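Local coordinates for protein probable flavin reductase (Sinorhizobium meliloti, PDB 3RH7) that binds FMN and probably acts as an NADPH-dependent flavin reductase, with a flavin site in an FMN-binding split barrel, at residues T33-S38 with F82-L87; C65-S70 with G139-I144; S131-I136 with I145-A150. All blocks are in the same frame, centred on the assembly; numbering follows the deposited sequence.

Interaction 1. Residues T33-S38 with F82-L87; sequences TVVTAS and FAINVL
Two neighbouring antiparallel strands of the FMN-binding split barrel, 30-38 and 81-86, meet through residues 33-38 and 82-87. Two hydrogen-bonded pairs hold them together. T36 N donates to A83 O at 2.9 Å, nearly straight at 170° and in the carbonyl plane, and A83 N returns a bond to T36 O. At the other pair V34 N reaches N85 O at 2.9 Å and N85 N reaches V34 O, both from above the carbonyl planes.

One face carries T33, V35, I84 and V86. I84 has CG1 anti to the carbonyl carbon (chi1 -71°) and a bent chi2 (-75°), which brings I84 CD1 to 3.7 Å from V35 CG2, while I84 CG2 crosses T33 CG2 obliquely at 3.8 Å. V35 CG1 also meets F82 CD2 at 3.9 Å, the two side chains running alongside each other. L62 and V64 of strand 61-67 close over V35, F82 and I84, and F28 of the second subunit packs on T33 and V86. An alanine at I84 would lose both the CG2 and CD1 contacts and would probably loosen the packing among T33, V35 and L62.

On the reverse face T36 OG1 and N85 ND2 both bond to P119 O, and N85 OD1 takes F121 N, so backbone atoms of strand 119-121 satisfy these buried side chains. V34 CG2 touches L87 CD1 at 3.8 Å beside F98 and T48 of the flavin site. The pair thus forms part of the split-barrel sheet, packed on strand 61-67 by one face and on strand 119-121 by the other.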
ATOM      1  N   THR A  33       0.071 -10.040   4.775  1.00 49.41           N
ATOM      2  CA  THR A  33       0.855 -11.047   5.492  1.00 50.29           C
ATOM      3  C   THR A  33       0.019 -12.299   5.707  1.00 55.74           C
ATOM      4  O   THR A  33      -1.202 -12.259   5.543  1.00 55.57           O
ATOM      5  CB  THR A  33       1.411 -10.585   6.870  1.00 57.24           C
ATOM      6  OG1 THR A  33       0.426 -10.777   7.886  1.00 49.79           O
ATOM      7  CG2 THR A  33       2.006  -9.176   6.882  1.00 57.55           C
ATOM      8  N   VAL A  34       0.695 -13.404   6.071  1.00 52.05           N
ATOM      9  CA  VAL A  34       0.101 -14.656   6.509  1.00 51.89           C
ATOM     10  C   VAL A  34       0.840 -15.021   7.800  1.00 58.81           C
ATOM     11  O   VAL A  34       2.053 -15.304   7.794  1.00 58.16           O
ATOM     12  CB  VAL A  34       0.024 -15.828   5.494  1.00 54.29           C
ATOM     13  CG1 VAL A  34      -0.560 -17.066   6.158  1.00 54.81           C
ATOM     14  CG2 VAL A  34      -0.808 -15.456   4.276  1.00 53.06           C
ATOM     15  N   VAL A  35       0.110 -14.889   8.921  1.00 56.80           N
ATOM     16  CA  VAL A  35       0.586 -15.228  10.258  1.00 57.09           C
ATOM     17  C   VAL A  35       0.539 -16.741  10.387  1.00 63.94           C
ATOM     18  O   VAL A  35      -0.494 -17.366  10.129  1.00 63.65           O
ATOM     19  CB  VAL A  35      -0.215 -14.542  11.371  1.00 60.64           C
ATOM     20  CG1 VAL A  35       0.566 -14.529  12.678  1.00 60.70           C
ATOM     21  CG2 VAL A  35      -0.615 -13.136  10.965  1.00 59.64           C
ATOM     22  N   THR A  36       1.669 -17.334  10.737  1.00 61.79           N
ATOM     23  CA  THR A  36       1.750 -18.773  10.891  1.00 62.60           C
ATOM     24  C   THR A  36       2.303 -19.162  12.261  1.00 67.34           C
ATOM     25  O   THR A  36       3.015 -18.384  12.894  1.00 65.83           O
ATOM     26  CB  THR A  36       2.609 -19.365   9.783  1.00 68.82           C
ATOM     27  OG1 THR A  36       3.936 -18.864   9.900  1.00 69.24           O
ATOM     28  CG2 THR A  36       2.053 -19.118   8.396  1.00 63.83           C
ATOM     29  N   ALA A  37       1.977 -20.389  12.692  1.00 66.52           N
ATOM     30  CA  ALA A  37       2.407 -21.021  13.941  1.00 68.58           C
ATOM     31  C   ALA A  37       2.064 -22.514  13.906  1.00 77.48           C
ATOM     32  O   ALA A  37       1.522 -22.999  12.907  1.00 77.62           O
ATOM     33  CB  ALA A  37       1.746 -20.347  15.135  1.00 69.23           C
ATOM     34  N   SER A  38       2.423 -23.251  14.972  1.00 77.20           N
ATOM     35  CA  SER A  38       2.118 -24.678  15.116  1.00 79.17           C
ATOM     36  C   SER A  38       1.239 -24.865  16.366  1.00 85.27           C
ATOM     37  O   SER A  38       1.597 -24.332  17.421  1.00 86.76           O
ATOM     38  CB  SER A  38       3.401 -25.501  15.204  1.00 82.76           C
ATOM     39  OG  SER A  38       4.123 -25.502  13.983  1.00 88.77           O
ATOM     40  N   PHE A  82       5.541 -17.431  16.721  1.00 64.94           N
ATOM     41  CA  PHE A  82       4.793 -17.281  15.478  1.00 62.33           C
ATOM     42  C   PHE A  82       5.688 -16.665  14.382  1.00 63.49           C
ATOM     43  O   PHE A  82       6.794 -16.234  14.679  1.00 63.47           O
ATOM     44  CB  PHE A  82       3.519 -16.478  15.697  1.00 62.75           C
ATOM     45  CG  PHE A  82       3.706 -15.020  16.002  1.00 63.13           C
ATOM     46  CD1 PHE A  82       3.941 -14.591  17.301  1.00 67.65           C
ATOM     47  CD2 PHE A  82       3.603 -14.066  15.000  1.00 63.22           C
ATOM     48  CE1 PHE A  82       4.105 -13.236  17.587  1.00 67.69           C
ATOM     49  CE2 PHE A  82       3.782 -12.714  15.282  1.00 64.72           C
ATOM     50  CZ  PHE A  82       4.014 -12.307  16.575  1.00 64.23           C
ATOM     51  N   ALA A  83       5.228 -16.657  13.130  1.00 57.68           N
ATOM     52  CA  ALA A  83       5.978 -16.070  12.032  1.00 56.49           C
ATOM     53  C   ALA A  83       5.087 -15.203  11.170  1.00 61.12           C
ATOM     54  O   ALA A  83       3.912 -15.508  10.981  1.00 63.49           O
ATOM     55  CB  ALA A  83       6.638 -17.149  11.187  1.00 57.27           C
ATOM     56  N   ILE A  84       5.648 -14.122  10.641  1.00 55.60           N
ATOM     57  CA  ILE A  84       4.906 -13.230   9.761  1.00 54.31           C
ATOM     58  C   ILE A  84       5.441 -13.379   8.333  1.00 59.58           C
ATOM     59  O   ILE A  84       6.607 -13.064   8.089  1.00 59.02           O
ATOM     60  CB  ILE A  84       4.984 -11.776  10.285  1.00 56.14           C
ATOM     61  CG1 ILE A  84       4.144 -11.594  11.566  1.00 55.95           C
ATOM     62  CG2 ILE A  84       4.636 -10.752   9.206  1.00 56.90           C
ATOM     63  CD1 ILE A  84       2.663 -11.535  11.419  1.00 61.40           C
ATOM     64  N   ASN A  85       4.604 -13.874   7.395  1.00 56.77           N
ATOM     65  CA  ASN A  85       5.044 -14.004   5.996  1.00 56.55           C
ATOM     66  C   ASN A  85       4.447 -12.863   5.150  1.00 58.53           C
ATOM     67  O   ASN A  85       3.231 -12.879   4.881  1.00 57.86           O
ATOM     68  CB  ASN A  85       4.661 -15.372   5.407  1.00 58.47           C
ATOM     69  CG  ASN A  85       5.436 -16.533   5.949  1.00 60.65           C
ATOM     70  OD1 ASN A  85       6.512 -16.852   5.460  1.00 68.60           O
ATOM     71  ND2 ASN A  85       4.872 -17.237   6.910  1.00 31.99           N
ATOM     72  N   VAL A  86       5.298 -11.858   4.766  1.00 51.71           N
ATOM     73  CA  VAL A  86       4.907 -10.684   3.946  1.00 48.68           C
ATOM     74  C   VAL A  86       4.881 -11.203   2.476  1.00 51.60           C
ATOM     75  O   VAL A  86       5.929 -11.467   1.882  1.00 51.26           O
ATOM     76  CB  VAL A  86       5.856  -9.465   4.204  1.00 50.09           C
ATOM     77  CG1 VAL A  86       5.481  -8.247   3.386  1.00 48.05           C
ATOM     78  CG2 VAL A  86       5.888  -9.104   5.678  1.00 50.32           C
ATOM     79  N   LEU A  87       3.678 -11.461   1.957  1.00 46.47           N
ATOM     80  CA  LEU A  87       3.485 -12.065   0.639  1.00 46.18           C
ATOM     81  C   LEU A  87       3.979 -11.201  -0.528  1.00 51.16           C
ATOM     82  O   LEU A  87       3.942  -9.984  -0.437  1.00 53.36           O
ATOM     83  CB  LEU A  87       2.004 -12.391   0.435  1.00 45.82           C
ATOM     84  CG  LEU A  87       1.325 -13.306   1.451  1.00 49.86           C
ATOM     85  CD1 LEU A  87      -0.112 -13.478   1.085  1.00 50.23           C
ATOM     86  CD2 LEU A  87       2.001 -14.698   1.531  1.00 49.23           C
TER

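Interaction 2. Residues C65-S70 with G139-I144; sequences CLAKSS and GDHVII. With FMN (flavin mononucleotide), chain G.
C65 begins the segment by offering its backbone oxygen to the flavin: FMN N3 donates to C65 O at 2.8 Å. Its side chain lies on the same sheet face as H141 and I143, SG coming beside I143 CG1. At L66 the strand pairs with 141-144 in antiparallel fashion, L66 N giving a bond to V142 O at 2.9 Å and V142 N one to L66 O at 2.8 Å. The L66 side chain, CG anti to the backbone N, runs alongside I144, with CB against CD1.

A67 turns its backbone to the cofactor again, A67 N reaching FMN O2 at 2.8 Å, so the pyrimidine edge of the flavin is read by one acceptor and one donor two residues apart. A67 CA stands over the centre of the H141 ring, 3.6 Å from its centroid and only 5° off the normal, a CH-pi contact. The type I turn 67-70 follows. K68 N bonds D140 O at 2.7 Å, almost straight at 176°, while its extended side chain lies along 139-141 and ends with NZ 2.8 Å from G139 O. S69 carries the turn round to S70, whose OG lies next to the phosphate oxygen O1P of FMN.

The ring under A67 is itself gripped at both nitrogens. H141 ND1 donates to D140 OD1 at 2.7 Å, on the anti lone pair, and H141 NE2 bonds to N298 OD1. D140 OD2 is in turn held by L57 N and D58 N of the second subunit. Two acceptors at the two ring nitrogens, one of them a carboxylate, would be consistent with a proton on both, if the N298 amide is oriented as modelled.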
ATOM      1  N   CYS A  65      -2.939  -8.081  14.433  1.00 62.02           N
ATOM      2  CA  CYS A  65      -4.195  -8.197  15.175  1.00 64.55           C
ATOM      3  C   CYS A  65      -5.006  -9.401  14.718  1.00 68.60           C
ATOM      4  O   CYS A  65      -5.158  -9.627  13.513  1.00 68.36           O
ATOM      5  CB  CYS A  65      -5.008  -6.909  15.079  1.00 65.59           C
ATOM      6  SG  CYS A  65      -4.049  -5.410  15.433  1.00 69.02           S
ATOM      7  N   LEU A  66      -5.522 -10.168  15.695  1.00 63.68           N
ATOM      8  CA  LEU A  66      -6.309 -11.375  15.456  1.00 62.55           C
ATOM      9  C   LEU A  66      -7.695 -11.230  16.024  1.00 66.84           C
ATOM     10  O   LEU A  66      -7.832 -10.871  17.198  1.00 67.87           O
ATOM     11  CB  LEU A  66      -5.612 -12.588  16.082  1.00 62.98           C
ATOM     12  CG  LEU A  66      -6.400 -13.889  16.134  1.00 68.02           C
ATOM     13  CD1 LEU A  66      -6.536 -14.492  14.756  1.00 67.90           C
ATOM     14  CD2 LEU A  66      -5.755 -14.868  17.078  1.00 70.82           C
ATOM     15  N   ALA A  67      -8.722 -11.539  15.207  1.00 63.32           N
ATOM     16  CA  ALA A  67     -10.139 -11.463  15.610  1.00 64.74           C
ATOM     17  C   ALA A  67     -10.467 -12.493  16.687  1.00 72.01           C
ATOM     18  O   ALA A  67     -10.011 -13.633  16.621  1.00 72.21           O
ATOM     19  CB  ALA A  67     -11.042 -11.673  14.408  1.00 65.23           C
ATOM     20  N   LYS A  68     -11.257 -12.097  17.682  1.00 71.42           N
ATOM     21  CA  LYS A  68     -11.661 -13.008  18.757  1.00 73.46           C
ATOM     22  C   LYS A  68     -12.569 -14.124  18.189  1.00 81.31           C
ATOM     23  O   LYS A  68     -12.592 -15.238  18.715  1.00 82.28           O
ATOM     24  CB  LYS A  68     -12.348 -12.227  19.885  1.00 75.78           C
ATOM     25  CG  LYS A  68     -11.354 -11.470  20.773  1.00 83.44           C
ATOM     26  CD  LYS A  68     -12.060 -10.561  21.748  1.00 87.94           C
ATOM     27  CE  LYS A  68     -11.133 -10.040  22.810  1.00 91.11           C
ATOM     28  NZ  LYS A  68     -11.741  -8.910  23.576  1.00 84.67           N
ATOM     29  N   SER A  69     -13.234 -13.835  17.053  1.00 78.86           N
ATOM     30  CA  SER A  69     -14.107 -14.738  16.304  1.00 79.37           C
ATOM     31  C   SER A  69     -13.345 -15.860  15.589  1.00 87.16           C
ATOM     32  O   SER A  69     -13.982 -16.811  15.136  1.00 88.77           O
ATOM     33  CB  SER A  69     -14.899 -13.949  15.263  1.00 81.25           C
ATOM     34  OG  SER A  69     -14.071 -13.329  14.288  1.00 85.13           O
ATOM     35  N   SER A  70     -12.001 -15.742  15.432  1.00 84.81           N
ATOM     36  CA  SER A  70     -11.171 -16.720  14.727  1.00 84.58           C
ATOM     37  C   SER A  70     -11.295 -18.113  15.314  1.00 92.40           C
ATOM     38  O   SER A  70     -11.423 -18.277  16.531  1.00 92.33           O
ATOM     39  CB  SER A  70      -9.708 -16.302  14.741  1.00 87.15           C
ATOM     40  OG  SER A  70      -8.932 -17.088  13.851  1.00102.58           O
ATOM     41  N   GLY A 139     -11.044  -4.775  21.872  1.00 74.05           N
ATOM     42  CA  GLY A 139     -12.328  -4.895  21.198  1.00 74.45           C
ATOM     43  C   GLY A 139     -12.637  -6.289  20.692  1.00 79.08           C
ATOM     44  O   GLY A 139     -12.514  -7.267  21.445  1.00 80.35           O
ATOM     45  N   ASP A 140     -13.038  -6.387  19.404  1.00 72.70           N
ATOM     46  CA  ASP A 140     -13.397  -7.649  18.773  1.00 71.60           C
ATOM     47  C   ASP A 140     -12.141  -8.420  18.318  1.00 74.44           C
ATOM     48  O   ASP A 140     -12.244  -9.535  17.771  1.00 75.12           O
ATOM     49  CB  ASP A 140     -14.372  -7.417  17.603  1.00 72.87           C
ATOM     50  CG  ASP A 140     -14.051  -6.289  16.635  1.00 81.17           C
ATOM     51  OD1 ASP A 140     -12.900  -6.219  16.164  1.00 79.02           O
ATOM     52  OD2 ASP A 140     -14.979  -5.542  16.272  1.00 89.26           O
ATOM     53  N   HIS A 141     -10.964  -7.829  18.576  1.00 68.81           N
ATOM     54  CA  HIS A 141      -9.657  -8.375  18.230  1.00 67.98           C
ATOM     55  C   HIS A 141      -8.710  -8.384  19.438  1.00 72.89           C
ATOM     56  O   HIS A 141      -9.039  -7.853  20.503  1.00 74.36           O
ATOM     57  CB  HIS A 141      -9.011  -7.530  17.099  1.00 66.49           C
ATOM     58  CG  HIS A 141      -9.498  -7.822  15.711  1.00 68.52           C
ATOM     59  ND1 HIS A 141     -10.838  -7.707  15.367  1.00 70.21           N
ATOM     60  CD2 HIS A 141      -8.788  -8.096  14.595  1.00 68.85           C
ATOM     61  CE1 HIS A 141     -10.907  -7.984  14.075  1.00 68.77           C
ATOM     62  NE2 HIS A 141      -9.704  -8.220  13.564  1.00 68.26           N
ATOM     63  N   VAL A 142      -7.524  -8.993  19.251  1.00 66.83           N
ATOM     64  CA  VAL A 142      -6.427  -9.009  20.214  1.00 65.61           C
ATOM     65  C   VAL A 142      -5.180  -8.564  19.466  1.00 66.26           C
ATOM     66  O   VAL A 142      -5.006  -8.903  18.283  1.00 64.62           O
ATOM     67  CB  VAL A 142      -6.209 -10.332  20.998  1.00 70.00           C
ATOM     68  CG1 VAL A 142      -7.405 -10.654  21.891  1.00 70.60           C
ATOM     69  CG2 VAL A 142      -5.867 -11.505  20.074  1.00 69.42           C
ATOM     70  N   ILE A 143      -4.343  -7.770  20.134  1.00 61.05           N
ATOM     71  CA  ILE A 143      -3.102  -7.263  19.553  1.00 59.37           C
ATOM     72  C   ILE A 143      -1.980  -8.220  19.971  1.00 66.24           C
ATOM     73  O   ILE A 143      -1.696  -8.346  21.162  1.00 67.41           O
ATOM     74  CB  ILE A 143      -2.824  -5.780  19.963  1.00 60.67           C
ATOM     75  CG1 ILE A 143      -3.973  -4.844  19.533  1.00 59.56           C
ATOM     76  CG2 ILE A 143      -1.479  -5.297  19.435  1.00 58.60           C
ATOM     77  CD1 ILE A 143      -4.004  -3.561  20.216  1.00 54.76           C
ATOM     78  N   ILE A 144      -1.383  -8.919  19.003  1.00 62.78           N
ATOM     79  CA  ILE A 144      -0.284  -9.824  19.292  1.00 64.14           C
ATOM     80  C   ILE A 144       1.042  -9.082  19.017  1.00 68.83           C
ATOM     81  O   ILE A 144       1.260  -8.552  17.911  1.00 66.60           O
ATOM     82  CB  ILE A 144      -0.413 -11.144  18.505  1.00 67.57           C
ATOM     83  CG1 ILE A 144      -1.702 -11.874  18.901  1.00 69.73           C
ATOM     84  CG2 ILE A 144       0.806 -12.037  18.733  1.00 67.20           C
ATOM     85  CD1 ILE A 144      -2.237 -12.877  17.841  1.00 76.91           C
TER
HETATM   86  N1  FMN G 321      -8.347 -11.643  10.172  1.00113.31           N
HETATM   87  C2  FMN G 321      -7.872 -11.238  11.410  1.00113.66           C
HETATM   88  O2  FMN G 321      -8.244 -11.832  12.438  1.00114.74           O
HETATM   89  N3  FMN G 321      -6.927 -10.218  11.463  1.00112.49           N
HETATM   90  C4  FMN G 321      -6.431  -9.475  10.375  1.00111.42           C
HETATM   91  O4  FMN G 321      -5.584  -8.579  10.443  1.00111.17           O
HETATM   92  C4A FMN G 321      -7.019  -9.886   9.022  1.00110.97           C
HETATM   93  N5  FMN G 321      -6.620  -9.259   7.928  1.00110.16           N
HETATM   94  C5A FMN G 321      -7.083  -9.716   6.669  1.00110.22           C
HETATM   95  C6  FMN G 321      -6.588  -9.007   5.520  1.00109.63           C
HETATM   96  C7  FMN G 321      -6.927  -9.397   4.193  1.00109.83           C
HETATM   97  C7M FMN G 321      -6.376  -8.640   3.019  1.00110.02           C
HETATM   98  C8  FMN G 321      -7.794 -10.503   4.031  1.00111.03           C
HETATM   99  C8M FMN G 321      -8.173 -10.932   2.671  1.00112.48           C
HETATM  100  C9  FMN G 321      -8.329 -11.221   5.165  1.00111.81           C
HETATM  101  C9A FMN G 321      -8.010 -10.857   6.523  1.00111.28           C
HETATM  102  N10 FMN G 321      -8.490 -11.551   7.717  1.00112.26           N
HETATM  103  C10 FMN G 321      -8.009 -11.090   8.996  1.00112.33           C
HETATM  104  C1' FMN G 321      -9.443 -12.724   7.598  1.00113.68           C
HETATM  105  C2' FMN G 321      -8.781 -14.082   8.098  1.00114.72           C
HETATM  106  O2' FMN G 321      -7.614 -14.522   7.400  1.00113.64           O
HETATM  107  C3' FMN G 321      -9.628 -15.366   8.317  1.00116.92           C
HETATM  108  O3' FMN G 321     -10.890 -15.384   7.627  1.00118.82           O
HETATM  109  C4' FMN G 321      -9.672 -15.889   9.789  1.00118.61           C
HETATM  110  O4' FMN G 321      -9.602 -14.885  10.864  1.00119.25           O
HETATM  111  C5' FMN G 321      -8.608 -16.950   9.949  1.00119.20           C
HETATM  112  O5' FMN G 321      -9.319 -18.153   9.719  1.00120.25           O
HETATM  113  P   FMN G 321      -9.766 -19.035  11.034  1.00121.25           P
HETATM  114  O1P FMN G 321      -8.466 -18.792  11.927  1.00122.25           O
HETATM  115  O2P FMN G 321      -9.982 -20.528  10.585  1.00124.55           O
HETATM  116  O3P FMN G 321     -11.145 -18.598  11.588  1.00122.73           O

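Interaction 3. Residues S131-I136 with I145-A150; sequences SMQDII and IGRVTA
A classic beta bulge interrupts the pairing of residues 131-136 with 145-150: Q133 and D134 on one strand both face the single residue I145 on the other. Q133 has a kinked backbone (phi -92°, psi -62°) that inserts the extra residue. Both bulge residues bond to I145, Q133 N donating to I145 O at 2.8 Å and I145 N to D134 O at 3.0 Å, the latter nearly along the C=O axis. Just before the bulge M132, a selenomethionine, pairs with G146 as a non-hydrogen-bonded pair, and R147 N gives S131 O a good bond at 2.8 Å; the return bond from S131 N to R147 O is long and bent.

Side chains meet on the face of I145 and R147. Q133 CG comes alongside R147 CB at 3.9 Å, the two chains pointing the same way, though the amide and guanidinium planes are turned 52° apart. At one end I136 CD1 crosses I145 CD1 obliquely at 3.5 Å. At the other S131 CB touches T149 CG2 at 3.9 Å, where a second classic bulge, T149 and A150 opposite E129, turns the strand.

The two strands form the hairpin 126-138 and 141-153. At its apolar end I136 and I145 pack on I136 and I143 of the second subunit. The chemistry is thus divided along the hairpin: isoleucine methyls serve the subunit interface, and the long chains of Q133 and R147 contribute mainly their aliphatic parts to the contact, consistent with a sheet face that is exposed at Q133 and, at R147, partly covered by P59 and P60.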
ATOM      1  N   SER A 131       8.626 -14.446  18.715  1.00 70.09           N
ATOM      2  CA  SER A 131       8.370 -14.964  20.032  1.00 71.39           C
ATOM      3  C   SER A 131       7.366 -14.008  20.615  1.00 77.98           C
ATOM      4  O   SER A 131       7.585 -12.795  20.528  1.00 76.64           O
ATOM      5  CB  SER A 131       9.655 -15.039  20.847  1.00 75.31           C
ATOM      6  OG  SER A 131      10.077 -13.757  21.280  1.00 84.23           O
HETATM    7  N   MSE A 132       6.237 -14.519  21.121  1.00 77.09           N
HETATM    8  CA  MSE A 132       5.205 -13.673  21.679  1.00 78.24           C
HETATM    9  C   MSE A 132       5.646 -12.985  22.945  1.00 81.60           C
HETATM   10  O   MSE A 132       6.151 -13.634  23.866  1.00 83.27           O
HETATM   11  CB  MSE A 132       3.954 -14.462  21.951  1.00 82.46           C
HETATM   12  CG  MSE A 132       2.881 -14.141  20.966  1.00 91.08           C
HETATM   13 SE   MSE A 132       1.442 -15.419  21.059  0.75102.39          SE
HETATM   14  CE  MSE A 132       1.303 -15.949  19.237  1.00 97.38           C
ATOM     15  N   GLN A 133       5.513 -11.653  22.952  1.00 75.22           N
ATOM     16  CA  GLN A 133       5.853 -10.823  24.088  1.00 74.70           C
ATOM     17  C   GLN A 133       4.588 -10.676  24.897  1.00 81.70           C
ATOM     18  O   GLN A 133       4.505 -11.195  26.008  1.00 84.55           O
ATOM     19  CB  GLN A 133       6.421  -9.466  23.643  1.00 73.93           C
ATOM     20  CG  GLN A 133       7.883  -9.509  23.251  1.00 77.93           C
ATOM     21  CD  GLN A 133       8.813  -8.834  24.239  1.00 98.93           C
ATOM     22  OE1 GLN A 133       9.931  -9.317  24.490  1.00 96.66           O
ATOM     23  NE2 GLN A 133       8.409  -7.678  24.782  1.00 84.66           N
ATOM     24  N   ASP A 134       3.556 -10.077  24.294  1.00 76.27           N
ATOM     25  CA  ASP A 134       2.297  -9.842  24.975  1.00 75.72           C
ATOM     26  C   ASP A 134       1.117  -9.979  24.007  1.00 75.34           C
ATOM     27  O   ASP A 134       1.294  -9.915  22.795  1.00 74.24           O
ATOM     28  CB  ASP A 134       2.322  -8.437  25.620  1.00 78.54           C
ATOM     29  CG  ASP A 134       1.270  -8.168  26.697  1.00101.72           C
ATOM     30  OD1 ASP A 134       0.906  -9.120  27.427  1.00105.65           O
ATOM     31  OD2 ASP A 134       0.869  -6.984  26.860  1.00110.16           O
ATOM     32  N   ILE A 135      -0.073 -10.218  24.559  1.00 70.36           N
ATOM     33  CA  ILE A 135      -1.361 -10.276  23.874  1.00 68.08           C
ATOM     34  C   ILE A 135      -2.242  -9.227  24.575  1.00 71.57           C
ATOM     35  O   ILE A 135      -2.523  -9.351  25.778  1.00 72.10           O
ATOM     36  CB  ILE A 135      -2.003 -11.689  23.809  1.00 70.57           C
ATOM     37  CG1 ILE A 135      -1.078 -12.666  23.081  1.00 69.93           C
ATOM     38  CG2 ILE A 135      -3.388 -11.632  23.119  1.00 70.67           C
ATOM     39  CD1 ILE A 135      -1.299 -14.129  23.415  1.00 77.85           C
ATOM     40  N   ILE A 136      -2.603  -8.161  23.837  1.00 66.26           N
ATOM     41  CA  ILE A 136      -3.403  -7.061  24.363  1.00 66.18           C
ATOM     42  C   ILE A 136      -4.854  -7.191  23.885  1.00 71.99           C
ATOM     43  O   ILE A 136      -5.111  -7.289  22.686  1.00 72.29           O
ATOM     44  CB  ILE A 136      -2.757  -5.709  23.978  1.00 67.66           C
ATOM     45  CG1 ILE A 136      -1.460  -5.513  24.764  1.00 68.40           C
ATOM     46  CG2 ILE A 136      -3.708  -4.532  24.204  1.00 68.65           C
ATOM     47  CD1 ILE A 136      -0.442  -4.806  24.049  1.00 78.56           C
ATOM     48  N   ILE A 145       1.904  -9.020  20.048  1.00 66.32           N
ATOM     49  CA  ILE A 145       3.209  -8.375  19.957  1.00 65.85           C
ATOM     50  C   ILE A 145       4.283  -9.460  19.970  1.00 72.44           C
ATOM     51  O   ILE A 145       4.291 -10.303  20.878  1.00 76.00           O
ATOM     52  CB  ILE A 145       3.421  -7.317  21.059  1.00 68.80           C
ATOM     53  CG1 ILE A 145       2.385  -6.185  20.897  1.00 68.93           C
ATOM     54  CG2 ILE A 145       4.862  -6.781  21.009  1.00 68.45           C
ATOM     55  CD1 ILE A 145       2.365  -5.188  21.957  1.00 79.69           C
ATOM     56  N   GLY A 146       5.158  -9.427  18.962  1.00 64.89           N
ATOM     57  CA  GLY A 146       6.239 -10.383  18.828  1.00 63.62           C
ATOM     58  C   GLY A 146       7.606  -9.745  18.761  1.00 65.26           C
ATOM     59  O   GLY A 146       7.763  -8.622  18.255  1.00 63.76           O
ATOM     60  N   ARG A 147       8.602 -10.460  19.308  1.00 60.79           N
ATOM     61  CA  ARG A 147       9.991 -10.036  19.258  1.00 60.09           C
ATOM     62  C   ARG A 147      10.637 -10.816  18.129  1.00 62.99           C
ATOM     63  O   ARG A 147      10.594 -12.047  18.145  1.00 62.17           O
ATOM     64  CB  ARG A 147      10.707 -10.239  20.601  1.00 61.96           C
ATOM     65  CG  ARG A 147      11.972  -9.402  20.754  1.00 80.36           C
ATOM     66  CD  ARG A 147      12.959 -10.028  21.732  1.00102.63           C
ATOM     67  NE  ARG A 147      14.124  -9.169  21.990  1.00120.07           N
ATOM     68  CZ  ARG A 147      15.221  -9.107  21.231  1.00133.85           C
ATOM     69  NH1 ARG A 147      15.322  -9.845  20.128  1.00113.27           N
ATOM     70  NH2 ARG A 147      16.217  -8.292  21.559  1.00119.30           N
ATOM     71  N   VAL A 148      11.175 -10.109  17.113  1.00 59.02           N
ATOM     72  CA  VAL A 148      11.816 -10.745  15.956  1.00 58.67           C
ATOM     73  C   VAL A 148      13.067 -11.500  16.423  1.00 65.00           C
ATOM     74  O   VAL A 148      13.994 -10.904  17.000  1.00 66.67           O
ATOM     75  CB  VAL A 148      12.143  -9.759  14.809  1.00 61.25           C
ATOM     76  CG1 VAL A 148      12.718 -10.484  13.607  1.00 61.08           C
ATOM     77  CG2 VAL A 148      10.920  -8.979  14.390  1.00 59.98           C
ATOM     78  N   THR A 149      13.043 -12.821  16.221  1.00 60.28           N
ATOM     79  CA  THR A 149      14.126 -13.725  16.572  1.00 61.25           C
ATOM     80  C   THR A 149      15.004 -13.943  15.322  1.00 64.39           C
ATOM     81  O   THR A 149      16.224 -14.073  15.439  1.00 64.91           O
ATOM     82  CB  THR A 149      13.571 -15.052  17.167  1.00 77.00           C
ATOM     83  OG1 THR A 149      13.079 -15.934  16.141  1.00 83.50           O
ATOM     84  CG2 THR A 149      12.511 -14.828  18.242  1.00 71.93           C
ATOM     85  N   ALA A 150      14.369 -13.969  14.129  1.00 58.59           N
ATOM     86  CA  ALA A 150      15.020 -14.169  12.826  1.00 57.26           C
ATOM     87  C   ALA A 150      14.182 -13.506  11.724  1.00 59.73           C
ATOM     88  O   ALA A 150      12.968 -13.332  11.892  1.00 57.17           O
ATOM     89  CB  ALA A 150      15.181 -15.655  12.547  1.00 58.48           C
TER

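How the interactions relate
All three contacts are antiparallel pairings in one curled sheet. Interaction 1 is wholly buried, mixing apolar packing with polar side chains tied to strand 119-121; interaction 2 is largely buried but opens at its turn and draws on the flavin, so its main-chain atoms serve a ligand; interaction 3 is only partly buried, the most peripheral of the three, and irregular where the bulge falls. Interactions 2 and 3 share strand 141-153 and meet through I143 N and I136 O, a probable hydrogen bond. F82 of interaction 1 ties in both others, touching I144 in interaction 2 and M132 and G146 in interaction 3. All three also reach the second subunit.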